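Local coordinates for protein abietadiene synthase, chloroplastic (Abies grandis, PDB 3S9V) that is an alpha-helical plant terpene synthase of the plastid, with the family's N-terminal domain and its metal-binding domain carried on one chain, at residues A[537-541]-A[552-556]; A[478-482]-A[779-783]; A[398-402]-A[412-416]; A[360-364]-A[393-397]. One frame throughout, in Å; residues are numbered along the deposited sequence.

Interaction 1: A[537-541]-A[552-556]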
loop_
_atom_site.group_PDB
_atom_site.type_symbol
_atom_site.label_atom_id
_atom_site.label_comp_id
_atom_site.label_asym_id
_atom_site.label_seq_id
_atom_site.Cartn_x
_atom_site.Cartn_y
_atom_site.Cartn_z
ATOM N N LEU A 537 -4.649 35.422 10.436
ATOM C CA LEU A 537 -4.158 35.942 11.706
ATOM C C LEU A 537 -2.642 35.807 11.796
ATOM O O LEU A 537 -1.971 36.628 12.424
ATOM C CB LEU A 537 -4.838 35.224 12.876
ATOM C CG LEU A 537 -6.357 35.437 12.945
ATOM C CD1 LEU A 537 -6.922 34.803 14.208
ATOM C CD2 LEU A 537 -6.661 36.917 12.934
ATOM N N ASP A 538 -2.104 34.777 11.156
ATOM C CA ASP A 538 -0.663 34.572 11.158
ATOM C C ASP A 538 -0.015 35.768 10.466
ATOM O O ASP A 538 0.996 36.293 10.937
ATOM C CB ASP A 538 -0.300 33.295 10.402
ATOM C CG ASP A 538 1.146 32.906 10.584
ATOM O OD1 ASP A 538 1.612 31.989 9.876
ATOM O OD2 ASP A 538 1.819 33.512 11.443
ATOM N N ASP A 539 -0.594 36.193 9.343
ATOM C CA ASP A 539 -0.057 37.337 8.610
ATOM C C ASP A 539 -0.273 38.617 9.419
ATOM O O ASP A 539 0.596 39.490 9.467
ATOM C CB ASP A 539 -0.726 37.482 7.234
ATOM C CG ASP A 539 -0.413 36.321 6.296
ATOM O OD1 ASP A 539 0.719 35.786 6.346
ATOM O OD2 ASP A 539 -1.298 35.955 5.488
ATOM N N LEU A 540 -1.435 38.719 10.056
ATOM C CA LEU A 540 -1.756 39.886 10.863
ATOM C C LEU A 540 -0.729 40.074 11.981
ATOM O O LEU A 540 -0.117 41.131 12.092
ATOM C CB LEU A 540 -3.153 39.745 11.470
ATOM C CG LEU A 540 -3.673 41.021 12.133
ATOM C CD1 LEU A 540 -3.869 42.095 11.051
ATOM C CD2 LEU A 540 -4.980 40.747 12.861
ATOM N N TYR A 541 -0.543 39.045 12.807
ATOM C CA TYR A 541 0.414 39.118 13.908
ATOM C C TYR A 541 1.854 39.212 13.435
ATOM O O TYR A 541 2.719 39.650 14.177
ATOM C CB TYR A 541 0.276 37.911 14.841
ATOM C CG TYR A 541 -0.879 38.015 15.804
ATOM C CD1 TYR A 541 -2.197 38.038 15.346
ATOM C CD2 TYR A 541 -0.656 38.147 17.172
ATOM C CE1 TYR A 541 -3.263 38.200 16.230
ATOM C CE2 TYR A 541 -1.717 38.309 18.064
ATOM C CZ TYR A 541 -3.015 38.341 17.585
ATOM O OH TYR A 541 -4.061 38.549 18.456
ATOM N N LEU A 552 -5.300 44.443 21.021
ATOM C CA LEU A 552 -6.727 44.719 20.939
ATOM C C LEU A 552 -7.421 43.483 20.384
ATOM O O LEU A 552 -8.502 43.114 20.841
ATOM C CB LEU A 552 -7.003 45.910 20.018
ATOM C CG LEU A 552 -6.388 47.261 20.386
ATOM C CD1 LEU A 552 -6.639 48.238 19.246
ATOM C CD2 LEU A 552 -6.979 47.781 21.689
ATOM N N PHE A 553 -6.798 42.840 19.400
ATOM C CA PHE A 553 -7.379 41.639 18.811
ATOM C C PHE A 553 -7.441 40.534 19.868
ATOM O O PHE A 553 -8.489 39.920 20.087
ATOM C CB PHE A 553 -6.549 41.180 17.603
ATOM C CG PHE A 553 -7.280 40.221 16.688
ATOM C CD1 PHE A 553 -7.404 38.869 17.013
ATOM C CD2 PHE A 553 -7.861 40.678 15.501
ATOM C CE1 PHE A 553 -8.091 37.991 16.172
ATOM C CE2 PHE A 553 -8.552 39.807 14.654
ATOM C CZ PHE A 553 -8.666 38.462 14.992
ATOM N N THR A 554 -6.316 40.293 20.532
ATOM C CA THR A 554 -6.252 39.262 21.565
ATOM C C THR A 554 -7.289 39.520 22.658
ATOM O O THR A 554 -7.977 38.594 23.112
ATOM C CB THR A 554 -4.842 39.201 22.199
ATOM O OG1 THR A 554 -3.872 38.984 21.168
ATOM C CG2 THR A 554 -4.748 38.068 23.200
ATOM N N GLU A 555 -7.400 40.782 23.070
ATOM C CA GLU A 555 -8.351 41.174 24.106
ATOM C C GLU A 555 -9.795 41.020 23.632
ATOM O O GLU A 555 -10.681 40.643 24.408
ATOM C CB GLU A 555 -8.109 42.627 24.524
ATOM C CG GLU A 555 -9.128 43.166 25.529
ATOM C CD GLU A 555 -8.891 42.661 26.940
ATOM O OE1 GLU A 555 -8.835 41.429 27.143
ATOM O OE2 GLU A 555 -8.761 43.504 27.852
ATOM N N SER A 556 -10.032 41.324 22.362
ATOM C CA SER A 556 -11.373 41.214 21.797
ATOM C C SER A 556 -11.830 39.767 21.882
ATOM O O SER A 556 -12.970 39.489 22.251
ATOM C CB SER A 556 -11.391 41.667 20.332
ATOM O OG SER A 556 -11.077 43.044 20.200
#
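Leu537 lays both of its methyl groups against the far end of the Phe553 ring. CD2 comes to 3.3 Å from Phe553 CZ, a tight fit, while CD1 lies 3.9 Å from Phe553 CE1; the two side chains meet at about a right angle. One turn further along the same helix, Leu540 adds a third methyl, its CD2 standing 3.9 Å from Phe553 CD2. The ring gets there because its CG is turned away from the backbone N (chi1 -162°), which sends it from helix 547-559 across to helix 521-541. The axes of the two short segments stay 12.7 Å apart at an angle of 136°, so long side chains have to span the gap. Phe576 meets the same ring edge-to-face, and Met572 of helix 570-594 touches it as well.

Tyr541 makes the polar link. Its ring is flanked in plane, at the hydroxyl edge, by Thr554, and OH is hydrogen-bonded to Thr554 OG1 at 2.8 Å, with either oxygen able to give the proton. Tyr541 OH also rests 3.7 Å from Phe553 CD1, so one tyrosine tip touches both neighbours. Thr554 OG1 has a weak second bond to Leu550 O in its own helix. Leu610 and Thr614 of helix 599-621 pack on Tyr541. Asp538 and Asp539 sit on the other side of helix 521-541, away from this packing, and open the DDxxD sequence, the aspartate-rich signature of the metal-binding domain in class I terpene synthases; the contact ties the end of that signature helix to the next helix of the alpha-helical fold.

Interaction 2: A[478-482]-A[779-783]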
loop_
_atom_site.group_PDB
_atom_site.type_symbol
_atom_site.label_atom_id
_atom_site.label_comp_id
_atom_site.label_asym_id
_atom_site.label_seq_id
_atom_site.Cartn_x
_atom_site.Cartn_y
_atom_site.Cartn_z
ATOM N N HIS A 478 -17.370 17.335 -3.590
ATOM C CA HIS A 478 -16.309 18.250 -3.163
ATOM C C HIS A 478 -16.290 19.550 -3.964
ATOM O O HIS A 478 -15.978 20.607 -3.421
ATOM C CB HIS A 478 -14.934 17.562 -3.259
ATOM C CG HIS A 478 -14.676 16.562 -2.170
ATOM N ND1 HIS A 478 -13.546 15.775 -2.134
ATOM C CD2 HIS A 478 -15.397 16.231 -1.070
ATOM C CE1 HIS A 478 -13.581 15.002 -1.062
ATOM N NE2 HIS A 478 -14.694 15.260 -0.399
ATOM N N GLN A 479 -16.613 19.473 -5.252
ATOM C CA GLN A 479 -16.643 20.656 -6.109
ATOM C C GLN A 479 -17.765 21.592 -5.681
ATOM O O GLN A 479 -17.655 22.809 -5.813
ATOM C CB GLN A 479 -16.833 20.248 -7.564
ATOM C CG GLN A 479 -15.708 19.379 -8.068
ATOM C CD GLN A 479 -15.949 18.865 -9.457
ATOM O OE1 GLN A 479 -17.033 18.382 -9.769
ATOM N NE2 GLN A 479 -14.929 18.950 -10.305
ATOM N N THR A 480 -18.845 21.015 -5.173
ATOM C CA THR A 480 -19.976 21.799 -4.696
ATOM C C THR A 480 -19.526 22.530 -3.433
ATOM O O THR A 480 -19.591 23.759 -3.357
ATOM C CB THR A 480 -21.171 20.890 -4.347
ATOM O OG1 THR A 480 -21.642 20.249 -5.538
ATOM C CG2 THR A 480 -22.298 21.694 -3.727
ATOM N N GLU A 481 -19.058 21.763 -2.450
ATOM C CA GLU A 481 -18.591 22.330 -1.187
ATOM C C GLU A 481 -17.604 23.476 -1.406
ATOM O O GLU A 481 -17.654 24.506 -0.717
ATOM C CB GLU A 481 -17.924 21.247 -0.339
ATOM C CG GLU A 481 -18.868 20.127 0.088
ATOM C CD GLU A 481 -18.188 19.057 0.941
ATOM O OE1 GLU A 481 -18.878 18.097 1.347
ATOM O OE2 GLU A 481 -16.972 19.171 1.205
ATOM N N LEU A 482 -16.706 23.287 -2.366
ATOM C CA LEU A 482 -15.701 24.290 -2.676
ATOM C C LEU A 482 -16.361 25.601 -3.085
ATOM O O LEU A 482 -15.925 26.683 -2.681
ATOM C CB LEU A 482 -14.788 23.795 -3.797
ATOM C CG LEU A 482 -13.695 24.782 -4.201
ATOM C CD1 LEU A 482 -12.827 25.077 -2.994
ATOM C CD2 LEU A 482 -12.867 24.217 -5.342
ATOM N N CYS A 779 -7.141 15.991 -7.208
ATOM C CA CYS A 779 -8.103 15.695 -6.165
ATOM C C CYS A 779 -9.469 16.329 -6.366
ATOM O O CYS A 779 -10.496 15.699 -6.103
ATOM C CB CYS A 779 -7.530 16.128 -4.806
ATOM S SG CYS A 779 -8.604 15.852 -3.378
ATOM N N LEU A 780 -9.490 17.564 -6.855
ATOM C CA LEU A 780 -10.758 18.270 -7.007
ATOM C C LEU A 780 -11.327 18.510 -8.402
ATOM O O LEU A 780 -12.535 18.674 -8.541
ATOM C CB LEU A 780 -10.673 19.623 -6.290
ATOM C CG LEU A 780 -10.219 19.656 -4.828
ATOM C CD1 LEU A 780 -10.138 21.104 -4.366
ATOM C CD2 LEU A 780 -11.183 18.875 -3.959
ATOM N N PHE A 781 -10.490 18.535 -9.433
ATOM C CA PHE A 781 -11.016 18.830 -10.761
ATOM C C PHE A 781 -11.024 17.721 -11.806
ATOM O O PHE A 781 -12.083 17.359 -12.315
ATOM C CB PHE A 781 -10.309 20.072 -11.307
ATOM C CG PHE A 781 -10.405 21.259 -10.389
ATOM C CD1 PHE A 781 -11.642 21.664 -9.885
ATOM C CD2 PHE A 781 -9.266 21.952 -10.001
ATOM C CE1 PHE A 781 -11.741 22.739 -9.002
ATOM C CE2 PHE A 781 -9.355 23.029 -9.121
ATOM C CZ PHE A 781 -10.598 23.422 -8.619
ATOM N N GLN A 782 -9.852 17.193 -12.132
ATOM C CA GLN A 782 -9.734 16.128 -13.119
ATOM C C GLN A 782 -10.366 14.835 -12.577
ATOM O O GLN A 782 -9.906 14.290 -11.572
ATOM C CB GLN A 782 -8.253 15.893 -13.426
ATOM C CG GLN A 782 -7.972 15.244 -14.763
ATOM C CD GLN A 782 -7.280 16.195 -15.721
ATOM O OE1 GLN A 782 -6.177 16.675 -15.448
ATOM N NE2 GLN A 782 -7.927 16.479 -16.848
ATOM N N PRO A 783 -11.440 14.342 -13.217
ATOM C CA PRO A 783 -12.049 13.106 -12.714
ATOM C C PRO A 783 -11.271 11.899 -13.241
ATOM O O PRO A 783 -10.476 12.032 -14.174
ATOM C CB PRO A 783 -13.474 13.157 -13.278
ATOM C CG PRO A 783 -13.692 14.610 -13.571
ATOM C CD PRO A 783 -12.360 15.017 -14.141
#
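Gln479 stretches its side chain across to the backbone of the C-terminal helix, and its amide meets the carbonyl of Leu780 from within the carbonyl plane. NE2 donates to Leu780 O at 3.0 Å, but the bond is bent, with an N-H...O angle of 132°, and the oxygen lies 30° out of the glutamine's amide plane. A chain extended beyond CG (chi2 175°) carries the amide to the carbonyl, and Gln479 CG itself passes 3.3 Å from Leu780 O. NE2 further lies near the plane of the Phe781 ring, at its edge.

Beside this polar link apolar groups pack together. Leu482 and Phe781 cross at about a right angle, the leucine CD2 resting 4.1 Å from Phe781 CZ, while Leu780 CB sits over the centre of the same ring. Leu780 itself turns its two methyls to different neighbours: CD2 lies 4.0 Å from His478 CB, and CD1 lies 4.3 Å from Leu482 CD2. Helix 461-491 thereby packs on the last helix of the chain, 768-781, within the alpha-helical terpene synthase architecture, although nearly 300 residues separate the two segments. The helix has a wider, pi-type turn at 779-781. Next to it, Gln475, one turn before Gln479, bonds through its amide to Gln782 O, which Arg435 also reaches. The imidazole of His478 is held by a bond from NE2 to Phe516 O, and Tyr508 of helix 504-514 lies against both His478 and Leu482.

Interaction 3: A[398-402]-A[412-416]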
loop_
_atom_site.group_PDB
_atom_site.type_symbol
_atom_site.label_atom_id
_atom_site.label_comp_id
_atom_site.label_asym_id
_atom_site.label_seq_id
_atom_site.Cartn_x
_atom_site.Cartn_y
_atom_site.Cartn_z
ATOM N N LEU A 398 14.149 1.280 -11.619
ATOM C CA LEU A 398 13.450 2.230 -12.482
ATOM C C LEU A 398 14.311 2.685 -13.653
ATOM O O LEU A 398 13.866 3.474 -14.487
ATOM C CB LEU A 398 13.005 3.462 -11.690
ATOM C CG LEU A 398 11.830 3.328 -10.723
ATOM C CD1 LEU A 398 11.606 4.662 -10.029
ATOM C CD2 LEU A 398 10.582 2.897 -11.477
ATOM N N GLU A 399 15.546 2.201 -13.704
ATOM C CA GLU A 399 16.457 2.550 -14.785
ATOM C C GLU A 399 16.343 1.521 -15.903
ATOM O O GLU A 399 16.569 1.831 -17.073
ATOM C CB GLU A 399 17.901 2.578 -14.279
ATOM C CG GLU A 399 18.178 3.628 -13.220
ATOM C CD GLU A 399 18.014 5.043 -13.746
ATOM O OE1 GLU A 399 16.878 5.417 -14.113
ATOM O OE2 GLU A 399 19.022 5.780 -13.793
ATOM N N ASN A 400 15.977 0.298 -15.527
ATOM C CA ASN A 400 15.855 -0.801 -16.478
ATOM C C ASN A 400 14.428 -1.300 -16.698
ATOM O O ASN A 400 14.219 -2.280 -17.413
ATOM C CB ASN A 400 16.735 -1.966 -16.019
ATOM C CG ASN A 400 18.175 -1.550 -15.784
ATOM O OD1 ASN A 400 18.852 -1.070 -16.697
ATOM N ND2 ASN A 400 18.652 -1.729 -14.556
ATOM N N VAL A 401 13.448 -0.641 -16.087
ATOM C CA VAL A 401 12.056 -1.050 -16.248
ATOM C C VAL A 401 11.260 0.070 -16.913
ATOM O O VAL A 401 11.388 1.234 -16.545
ATOM C CB VAL A 401 11.409 -1.399 -14.889
ATOM C CG1 VAL A 401 9.998 -1.953 -15.108
ATOM C CG2 VAL A 401 12.273 -2.414 -14.148
ATOM N N ASP A 402 10.438 -0.289 -17.893
ATOM C CA ASP A 402 9.648 0.696 -18.621
ATOM C C ASP A 402 8.176 0.705 -18.221
ATOM O O ASP A 402 7.617 -0.330 -17.850
ATOM C CB ASP A 402 9.764 0.436 -20.125
ATOM C CG ASP A 402 11.209 0.365 -20.592
ATOM O OD1 ASP A 402 11.954 1.346 -20.369
ATOM O OD2 ASP A 402 11.595 -0.670 -21.183
ATOM N N ASN A 412 1.250 -1.621 -14.668
ATOM C CA ASN A 412 2.264 -0.568 -14.655
ATOM C C ASN A 412 2.947 -0.482 -13.298
ATOM O O ASN A 412 2.666 0.411 -12.503
ATOM C CB ASN A 412 1.640 0.788 -15.006
ATOM C CG ASN A 412 2.682 1.902 -15.132
ATOM O OD1 ASN A 412 3.837 1.655 -15.493
ATOM N ND2 ASN A 412 2.268 3.135 -14.860
ATOM N N ILE A 413 3.859 -1.411 -13.047
ATOM C CA ILE A 413 4.573 -1.442 -11.790
ATOM C C ILE A 413 5.430 -0.188 -11.632
ATOM O O ILE A 413 5.593 0.323 -10.523
ATOM C CB ILE A 413 5.455 -2.717 -11.691
ATOM C CG1 ILE A 413 5.821 -2.978 -10.235
ATOM C CG2 ILE A 413 6.710 -2.569 -12.545
ATOM C CD1 ILE A 413 4.618 -3.245 -9.350
ATOM N N ARG A 414 5.964 0.323 -12.741
ATOM C CA ARG A 414 6.796 1.521 -12.677
ATOM C C ARG A 414 6.015 2.666 -12.050
ATOM O O ARG A 414 6.545 3.417 -11.233
ATOM C CB ARG A 414 7.270 1.934 -14.068
ATOM C CG ARG A 414 8.289 3.065 -14.044
ATOM C CD ARG A 414 8.475 3.676 -15.420
ATOM N NE ARG A 414 9.470 4.743 -15.411
ATOM C CZ ARG A 414 10.775 4.548 -15.267
ATOM N NH1 ARG A 414 11.251 3.323 -15.122
ATOM N NH2 ARG A 414 11.606 5.579 -15.268
ATOM N N GLY A 415 4.750 2.797 -12.437
ATOM C CA GLY A 415 3.923 3.850 -11.884
ATOM C C GLY A 415 3.734 3.686 -10.384
ATOM O O GLY A 415 3.706 4.667 -9.638
ATOM N N GLU A 416 3.594 2.442 -9.932
ATOM C CA GLU A 416 3.417 2.185 -8.508
ATOM C C GLU A 416 4.707 2.485 -7.764
ATOM O O GLU A 416 4.691 2.997 -6.648
ATOM C CB GLU A 416 3.010 0.732 -8.269
ATOM C CG GLU A 416 1.595 0.402 -8.701
ATOM C CD GLU A 416 1.237 -1.052 -8.422
ATOM O OE1 GLU A 416 1.379 -1.494 -7.258
ATOM O OE2 GLU A 416 0.813 -1.752 -9.366
HETATM O O HOH W 1 5.420 -1.071 -15.717
#
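Arg414 reaches over to the loop 398-402 and gives its guanidinium to the carbonyl of Leu398. NH1 donates to Leu398 O at 2.7 Å and fairly straight, with an N-H...O angle of 158°; NH2 adds a weak bond to the same Leu398 O at 3.2 Å. The oxygen lies almost in the guanidinium plane, at its edge, whereas NH1 is tilted 30° from the plane of the carbonyl. An arginine chain fully extended from CG to NE makes the span. NE is used too, in a salt bridge to Glu418 one turn along the helix, so two sides of the group are fixed. Leu398 CD2 lies over one face of the guanidinium, 3.7 Å from Arg414 NH1, and packs 3.4 Å from Arg414 CG. On the apolar side, Val401 CG1 touches Ile413 CG2 at 4.2 Å.

A water joins the segments where the helix starts. It donates to Asp402 O and to Asn412 OD1, each at 3.2 Å, and accepts a weak bond from Arg414 N. Asn412 occupies the N-cap position: OD1 takes a weak capping bond from Gly415 N at 3.4 Å and a further bond from Phe404 N in the loop. The other end of the amide is taken by Asn440, which accepts from ND2. Ile413 leans on Leu367 of helix 363-373 in the terpene synthase N-terminal domain.

The chemistry implies that this surface loop is pinned to the start of helix 413-422 through its own carbonyls: a positively charged side chain grips one, and water relays another to the capping amide.

Interaction 4: A[360-364]-A[393-397]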
loop_
_atom_site.group_PDB
_atom_site.type_symbol
_atom_site.label_atom_id
_atom_site.label_comp_id
_atom_site.label_asym_id
_atom_site.label_seq_id
_atom_site.Cartn_x
_atom_site.Cartn_y
_atom_site.Cartn_z
ATOM N N GLN A 360 17.030 -14.422 -4.399
ATOM C CA GLN A 360 15.902 -14.015 -5.219
ATOM C C GLN A 360 15.065 -12.881 -4.617
ATOM O O GLN A 360 14.836 -12.831 -3.407
ATOM C CB GLN A 360 14.998 -15.216 -5.488
ATOM C CG GLN A 360 13.827 -14.925 -6.407
ATOM C CD GLN A 360 12.771 -16.007 -6.343
ATOM O OE1 GLN A 360 13.068 -17.193 -6.505
ATOM N NE2 GLN A 360 11.525 -15.605 -6.107
ATOM N N ARG A 361 14.621 -11.980 -5.489
ATOM C CA ARG A 361 13.774 -10.849 -5.129
ATOM C C ARG A 361 13.451 -10.075 -6.402
ATOM O O ARG A 361 14.195 -10.146 -7.385
ATOM C CB ARG A 361 14.472 -9.927 -4.128
ATOM C CG ARG A 361 15.728 -9.246 -4.654
ATOM C CD ARG A 361 16.347 -8.367 -3.589
ATOM N NE ARG A 361 17.659 -7.875 -3.988
ATOM C CZ ARG A 361 18.423 -7.094 -3.230
ATOM N NH1 ARG A 361 18.001 -6.715 -2.030
ATOM N NH2 ARG A 361 19.608 -6.693 -3.673
ATOM N N GLY A 362 12.342 -9.339 -6.380
ATOM C CA GLY A 362 11.944 -8.561 -7.542
ATOM C C GLY A 362 11.205 -7.278 -7.206
ATOM O O GLY A 362 10.751 -7.083 -6.077
ATOM N N VAL A 363 11.067 -6.410 -8.203
ATOM C CA VAL A 363 10.403 -5.127 -8.033
ATOM C C VAL A 363 9.117 -5.191 -7.224
ATOM O O VAL A 363 8.918 -4.403 -6.299
ATOM C CB VAL A 363 10.078 -4.485 -9.391
ATOM C CG1 VAL A 363 9.344 -3.170 -9.172
ATOM C CG2 VAL A 363 11.359 -4.260 -10.179
ATOM N N THR A 364 8.243 -6.125 -7.570
ATOM C CA THR A 364 6.980 -6.247 -6.866
ATOM C C THR A 364 7.160 -6.466 -5.364
ATOM O O THR A 364 6.605 -5.717 -4.559
ATOM C CB THR A 364 6.131 -7.377 -7.469
ATOM O OG1 THR A 364 5.818 -7.051 -8.829
ATOM C CG2 THR A 364 4.838 -7.541 -6.701
ATOM N N TYR A 393 17.273 -0.520 -4.227
ATOM C CA TYR A 393 16.882 -1.502 -5.219
ATOM C C TYR A 393 15.782 -1.014 -6.166
ATOM O O TYR A 393 15.831 -1.285 -7.365
ATOM C CB TYR A 393 16.442 -2.789 -4.525
ATOM C CG TYR A 393 15.929 -3.844 -5.472
ATOM C CD1 TYR A 393 14.631 -3.780 -5.978
ATOM C CD2 TYR A 393 16.746 -4.902 -5.871
ATOM C CE1 TYR A 393 14.154 -4.740 -6.857
ATOM C CE2 TYR A 393 16.278 -5.872 -6.755
ATOM C CZ TYR A 393 14.982 -5.784 -7.242
ATOM O OH TYR A 393 14.507 -6.741 -8.106
ATOM N N LEU A 394 14.787 -0.306 -5.639
ATOM C CA LEU A 394 13.708 0.186 -6.490
ATOM C C LEU A 394 14.195 1.272 -7.438
ATOM O O LEU A 394 13.778 1.316 -8.596
ATOM C CB LEU A 394 12.536 0.712 -5.649
ATOM C CG LEU A 394 11.697 -0.360 -4.944
ATOM C CD1 LEU A 394 10.631 0.307 -4.104
ATOM C CD2 LEU A 394 11.065 -1.294 -5.971
ATOM N N ARG A 395 15.082 2.138 -6.950
ATOM C CA ARG A 395 15.621 3.218 -7.771
ATOM C C ARG A 395 16.537 2.687 -8.856
ATOM O O ARG A 395 16.580 3.227 -9.964
ATOM C CB ARG A 395 16.370 4.241 -6.911
ATOM C CG ARG A 395 15.432 5.117 -6.105
ATOM C CD ARG A 395 16.153 6.206 -5.346
ATOM N NE ARG A 395 15.211 7.019 -4.577
ATOM C CZ ARG A 395 14.258 7.784 -5.110
ATOM N NH1 ARG A 395 14.106 7.854 -6.428
ATOM N NH2 ARG A 395 13.447 8.477 -4.322
ATOM N N ASN A 396 17.272 1.626 -8.548
ATOM C CA ASN A 396 18.156 1.051 -9.546
ATOM C C ASN A 396 17.317 0.276 -10.570
ATOM O O ASN A 396 17.756 0.039 -11.696
ATOM C CB ASN A 396 19.175 0.125 -8.890
ATOM C CG ASN A 396 20.248 -0.327 -9.856
ATOM O OD1 ASN A 396 21.037 0.480 -10.348
ATOM N ND2 ASN A 396 20.278 -1.621 -10.142
ATOM N N ALA A 397 16.104 -0.102 -10.176
ATOM C CA ALA A 397 15.212 -0.844 -11.059
ATOM C C ALA A 397 14.479 0.064 -12.048
ATOM O O ALA A 397 14.213 -0.337 -13.180
ATOM C CB ALA A 397 14.207 -1.639 -10.239
#
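Arg361 lies along the ring of Tyr393, the two side chains running alongside in opposing senses. A chi1 of 64° wedges CG over the backbone, flanked by N and C, and the chain, straight from there to NE, carries the arginine past CD2 and CE2 of the tyrosine, at an oblique angle to the ring. NE comes to 3.6 Å from Tyr393 CD2, and that carbon sits over one face of the guanidinium, offset toward its rim. The two planes are 52° apart, so this is no parallel stack. The charged end is held by Phe352 and Glu351: NH1 bonds to Phe352 O and makes a salt bridge to the carboxylate.

At Gly362 the backbone passes close to the phenol, its CA 3.2 Å from Tyr393 OH. This glycine is the N-cap of helix 363-373, and its own N bonds to Asp365. Here the start of one helix packs against the last turn of helix 381-397, two neighbours in the helical bundle of the terpene synthase N-terminal domain.

Val363 comes next and divides its methyls. CG2 touches Ala397 CB at 3.9 Å and lies 4.4 Å from Tyr393 CE1, whose ring has Val363 CA at its edge, in plane. CG1 goes to Leu394, 4.1 Å from its CD2, and that same leucine methyl also rests 3.8 Å from Val363 O. Leu394 also touches Leu367 and Asn370 of helix 363-373, and Leu421 of helix 413-422.

Interactions 4 and 3 come first along the chain, in that order, and both lie in the range of the N-terminal domain, their centres about 10 Å apart. They touch directly: Val363 CG1 of interaction 4 packs 3.7 Å from Ile413 CG1 of interaction 3, so helices 363-373, 381-397 and 413-422 meet as one packed unit. Interaction 1 falls in the metal-binding range, about 51 Å from interaction 3 between centres, and is nested inside the long loop closed by interaction 2, from which its centre is about 32 Å away. Interaction 2 thus brings helix 461-491 and the chain's last helix together, enclosing the sequence that carries the aspartate-rich motif.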